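Local coordinates for replication initiator A family protein (PDB 4PT7), which initiates replication of staphylococcal multiresistance plasmids, assembling at the plasmid replication origin, which it probably binds through a winged-helix N-terminal domain, at the interface of chains A and B. Sequence-based numbering; all coordinates share one arbitrary frame. Chains: chain A/B, Replication initiator A family protein.

Contact 1: the interface of chains A and B. Residues chain A 19, 21, 24, 126; chain B 15-17, 45.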
loop_
_atom_site.group_PDB
_atom_site.type_symbol
_atom_site.label_atom_id
_atom_site.label_comp_id
_atom_site.label_asym_id
_atom_site.label_seq_id
_atom_site.Cartn_x
_atom_site.Cartn_y
_atom_site.Cartn_z
ATOM N N ILE A 19 7.890 -4.078 17.781
ATOM C CA ILE A 19 7.143 -4.948 16.896
ATOM C C ILE A 19 8.111 -5.929 16.263
ATOM O O ILE A 19 9.131 -5.526 15.711
ATOM C CB ILE A 19 6.467 -4.171 15.777
ATOM C CG1 ILE A 19 5.580 -3.068 16.362
ATOM C CG2 ILE A 19 5.656 -5.130 14.921
ATOM C CD1 ILE A 19 4.879 -2.238 15.304
ATOM N N LYS A 21 10.112 -8.004 13.758
ATOM C CA LYS A 21 10.391 -7.754 12.348
ATOM C C LYS A 21 9.719 -8.798 11.472
ATOM O O LYS A 21 9.302 -8.512 10.350
ATOM C CB LYS A 21 11.896 -7.770 12.085
ATOM C CG LYS A 21 12.639 -6.581 12.660
ATOM C CD LYS A 21 14.041 -6.491 12.066
ATOM C CE LYS A 21 14.762 -5.228 12.508
ATOM N NZ LYS A 21 16.034 -5.078 11.752
ATOM N N PHE A 24 6.728 -8.249 9.242
ATOM C CA PHE A 24 6.783 -7.513 7.979
ATOM C C PHE A 24 7.466 -8.289 6.868
ATOM O O PHE A 24 7.637 -7.785 5.767
ATOM C CB PHE A 24 7.510 -6.174 8.155
ATOM C CG PHE A 24 6.881 -5.268 9.172
ATOM C CD1 PHE A 24 7.177 -5.413 10.528
ATOM C CD2 PHE A 24 5.992 -4.268 8.785
ATOM C CE1 PHE A 24 6.597 -4.567 11.480
ATOM C CE2 PHE A 24 5.409 -3.422 9.729
ATOM C CZ PHE A 24 5.714 -3.572 11.075
ATOM N N GLU A 126 17.963 -7.954 4.750
ATOM C CA GLU A 126 17.645 -6.541 4.948
ATOM C C GLU A 126 18.581 -5.849 5.931
ATOM O O GLU A 126 18.947 -4.687 5.738
ATOM C CB GLU A 126 16.192 -6.385 5.420
ATOM C CG GLU A 126 15.166 -7.082 4.513
ATOM C CD GLU A 126 13.722 -6.910 4.985
ATOM O OE1 GLU A 126 13.429 -7.201 6.167
ATOM O OE2 GLU A 126 12.878 -6.485 4.167
ATOM N N ARG B 15 14.061 -9.739 17.245
ATOM C CA ARG B 15 14.471 -8.568 16.473
ATOM C C ARG B 15 13.201 -7.764 16.207
ATOM O O ARG B 15 12.177 -8.326 15.789
ATOM C CB ARG B 15 15.148 -9.004 15.167
ATOM C CG ARG B 15 16.387 -9.853 15.445
ATOM C CD ARG B 15 17.272 -10.036 14.237
ATOM N NE ARG B 15 18.412 -10.894 14.546
ATOM C CZ ARG B 15 19.452 -11.059 13.738
ATOM N NH1 ARG B 15 19.487 -10.420 12.579
ATOM N NH2 ARG B 15 20.449 -11.864 14.079
ATOM N N PHE B 16 13.252 -6.461 16.459
ATOM C CA PHE B 16 12.064 -5.641 16.276
ATOM C C PHE B 16 12.329 -4.262 15.689
ATOM O O PHE B 16 13.472 -3.843 15.510
ATOM C CB PHE B 16 11.322 -5.426 17.619
ATOM C CG PHE B 16 11.517 -6.529 18.639
ATOM C CD1 PHE B 16 12.731 -6.671 19.301
ATOM C CD2 PHE B 16 10.477 -7.409 18.956
ATOM C CE1 PHE B 16 12.917 -7.672 20.267
ATOM C CE2 PHE B 16 10.652 -8.416 19.922
ATOM C CZ PHE B 16 11.879 -8.544 20.578
ATOM N N TYR B 17 11.238 -3.573 15.380
ATOM C CA TYR B 17 11.272 -2.203 14.915
ATOM C C TYR B 17 10.747 -1.511 16.158
ATOM O O TYR B 17 9.805 -1.994 16.785
ATOM C CB TYR B 17 10.321 -1.990 13.738
ATOM C CG TYR B 17 10.860 -2.557 12.451
ATOM C CD1 TYR B 17 10.091 -3.427 11.682
ATOM C CD2 TYR B 17 12.155 -2.247 12.012
ATOM C CE1 TYR B 17 10.597 -3.981 10.505
ATOM C CE2 TYR B 17 12.668 -2.792 10.847
ATOM C CZ TYR B 17 11.885 -3.657 10.097
ATOM O OH TYR B 17 12.382 -4.189 8.935
ATOM N N ASP B 45 15.712 1.899 12.354
ATOM C CA ASP B 45 16.506 0.686 12.290
ATOM C C ASP B 45 17.523 0.822 11.147
ATOM O O ASP B 45 18.605 0.254 11.204
ATOM C CB ASP B 45 15.590 -0.512 12.040
ATOM C CG ASP B 45 16.354 -1.816 11.919
ATOM O OD1 ASP B 45 16.791 -2.356 12.956
ATOM O OD2 ASP B 45 16.521 -2.297 10.777
HETATM O O HOH W 1 15.143 -4.646 8.857
#
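A:Ile19 and B:Tyr17 pair backbone to backbone as an antiparallel bridge, joining strand 16-20 of one subunit to the same strand of the other. The amide N of A:Ile19 reaches the carbonyl O of B:Tyr17 at 3.0 Å, nearly straight at the hydrogen (175°), and the return bond runs from B:Tyr17 N to A:Ile19 O at 2.9 Å. One step along, where chain A turns into the 3-10 helix 21-24, A:Lys21 N donates to B:Arg15 O at 2.9 Å.

Around B:Tyr17 the contact is a ring held on a face and at an edge. The side chain of A:Lys21 crosses the phenol at about a right angle, its CG over the centre of one face, 3.9 Å from the centroid. The CD1-CE1 edge of the tyrosine points at the face of A:Phe24, CE1 of which lies 3.7 Å from B:Tyr17 CD1, with the planes 74° apart.

Charge closes the far end. A:Lys21 CG sits anti to its own carbonyl carbon (chi1 -71°), and the chain beyond it runs extended past the ring, so its ammonium meets the carboxylate of B:Asp45 tip to tip. NZ lies 3.0 Å from B:Asp45 OD2 and almost as near OD1, a salt bridge whose individual hydrogen bonds are weak. A water, 2.8 Å from the phenolic OH of B:Tyr17, also bonds to A:Lys21 NZ and ties the hydroxyl to the ion pair.

With its symmetry twin, the site joins the two subunits through a shared strand pairing, and a lysine that packs on the tyrosine face and pairs with the aspartate probably steadies it.

Contact 2: the interface of chains A and B. Residues chain A 44, 112-113; chain B 10, 13-14.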
loop_
_atom_site.group_PDB
_atom_site.type_symbol
_atom_site.label_atom_id
_atom_site.label_comp_id
_atom_site.label_asym_id
_atom_site.label_seq_id
_atom_site.Cartn_x
_atom_site.Cartn_y
_atom_site.Cartn_z
ATOM N N ARG A 44 3.000 -6.660 24.500
ATOM C CA ARG A 44 4.301 -7.237 24.843
ATOM C C ARG A 44 4.899 -6.380 25.964
ATOM O O ARG A 44 5.515 -6.899 26.893
ATOM C CB ARG A 44 5.230 -7.247 23.618
ATOM C CG ARG A 44 6.704 -7.341 23.964
ATOM C CD ARG A 44 7.619 -7.225 22.753
ATOM N NE ARG A 44 8.224 -8.522 22.525
ATOM C CZ ARG A 44 9.387 -8.912 23.028
ATOM N NH1 ARG A 44 9.821 -10.128 22.774
ATOM N NH2 ARG A 44 10.140 -8.077 23.727
ATOM N N LYS A 112 4.633 -15.702 21.380
ATOM C CA LYS A 112 5.766 -15.265 20.582
ATOM C C LYS A 112 5.558 -15.765 19.159
ATOM O O LYS A 112 4.953 -16.811 18.939
ATOM C CB LYS A 112 7.067 -15.826 21.177
ATOM C CG LYS A 112 7.280 -15.407 22.629
ATOM C CD LYS A 112 8.317 -16.249 23.359
ATOM C CE LYS A 112 9.731 -15.919 22.953
ATOM N NZ LYS A 112 10.698 -16.668 23.811
ATOM N N PRO A 113 6.043 -15.009 18.170
ATOM C CA PRO A 113 5.886 -15.411 16.774
ATOM C C PRO A 113 6.752 -16.604 16.392
ATOM O O PRO A 113 7.585 -17.067 17.172
ATOM C CB PRO A 113 6.261 -14.150 16.006
ATOM C CG PRO A 113 7.313 -13.535 16.878
ATOM C CD PRO A 113 6.743 -13.717 18.279
ATOM N N GLU B 10 15.126 -18.065 18.210
ATOM C CA GLU B 10 14.931 -17.083 19.265
ATOM C C GLU B 10 15.633 -15.781 18.897
ATOM O O GLU B 10 15.073 -14.700 19.067
ATOM C CB GLU B 10 15.465 -17.640 20.595
ATOM C CG GLU B 10 14.950 -16.943 21.851
ATOM C CD GLU B 10 13.419 -16.991 21.971
ATOM O OE1 GLU B 10 12.816 -18.067 21.709
ATOM O OE2 GLU B 10 12.826 -15.947 22.335
ATOM N N LYS B 13 13.718 -14.082 16.334
ATOM C CA LYS B 13 12.420 -13.834 16.929
ATOM C C LYS B 13 12.523 -12.585 17.809
ATOM O O LYS B 13 11.540 -11.863 17.996
ATOM C CB LYS B 13 12.028 -15.047 17.771
ATOM C CG LYS B 13 10.574 -15.166 18.103
ATOM C CD LYS B 13 10.315 -16.519 18.785
ATOM C CE LYS B 13 10.661 -17.696 17.876
ATOM N NZ LYS B 13 10.296 -19.024 18.469
ATOM N N GLU B 14 13.718 -12.324 18.336
ATOM C CA GLU B 14 13.918 -11.171 19.200
ATOM C C GLU B 14 14.479 -9.940 18.488
ATOM O O GLU B 14 15.268 -9.192 19.054
ATOM C CB GLU B 14 14.806 -11.549 20.389
ATOM C CG GLU B 14 14.148 -12.514 21.378
ATOM C CD GLU B 14 12.975 -11.895 22.137
ATOM O OE1 GLU B 14 11.870 -12.482 22.109
ATOM O OE2 GLU B 14 13.159 -10.829 22.767
#
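A:Lys112 and B:Glu10 make a salt bridge through their tips, the two side chains crossing at about a right angle. The ammonium NZ of A:Lys112 lies 2.7 Å from the carboxylate oxygen OE2 of B:Glu10, a hydrogen bond that meets the oxygen on its syn side, 32° out of the carboxylate plane. A second ion pair lies alongside: A:Arg44 NH1 is 3.2 Å from B:Glu14 OE1. Here the guanidinium and carboxylate planes are turned 43° apart and the N-H does not point at OE1; a weak hydrogen bond goes instead to OE2, so the pairing probably rests more on charge than on directed hydrogen bonds.

Next to the ion pairs, B:Lys13 lays its aliphatic chain against A:Pro113. Its CG packs 3.8 Å from CG of the proline ring, while its CD approaches CB of A:Lys112 at 4.1 Å. CD and CE also lie beside the carbonyl O of A:Pro113, CD at 3.2 Å. B:Lys13 thus contributes its methylenes to the packing, and its ammonium stays 5.9 Å from NZ of A:Lys112, where like charges may repel, an effect the neighbouring glutamates could offset.

Bends in the chains set up these meetings. A:Lys112 turns at chi3 (75°), swinging its last two atoms toward B:Glu10, which folds at chi2 to present OE2. B:Glu14 also bends at chi2, and its OE1 comes 4.7 Å from A:Lys112 NZ, where its charge may add to the field around the ammonium.

In the fold, B:Glu10 and B:Lys13 belong to the N-terminal helix 8-13, with B:Glu14 in the loop just after it. They face A:Arg44 on the long helix 34-52 and the loop at A:Lys112 and A:Pro113 that leads from strand 107-110 to helix 117-127.

The C-alpha centres of contact 1 and contact 2 lie about 11 Å apart, and on chain B they follow one another in sequence: the N-terminal helix 8-13 and residue 14 serve contact 2, and the run 15-17 passes straight into contact 1. Helix 34-52 takes part in both, but from opposite subunits: B:Asp45 in contact 1 and A:Arg44 in contact 2. Both contacts recur with the chains exchanged, so each subunit uses its N-terminal segment to grip its partner and offers its own helix in return. Such a reciprocal embrace plausibly forms the dimer building block of the four-copy assembly.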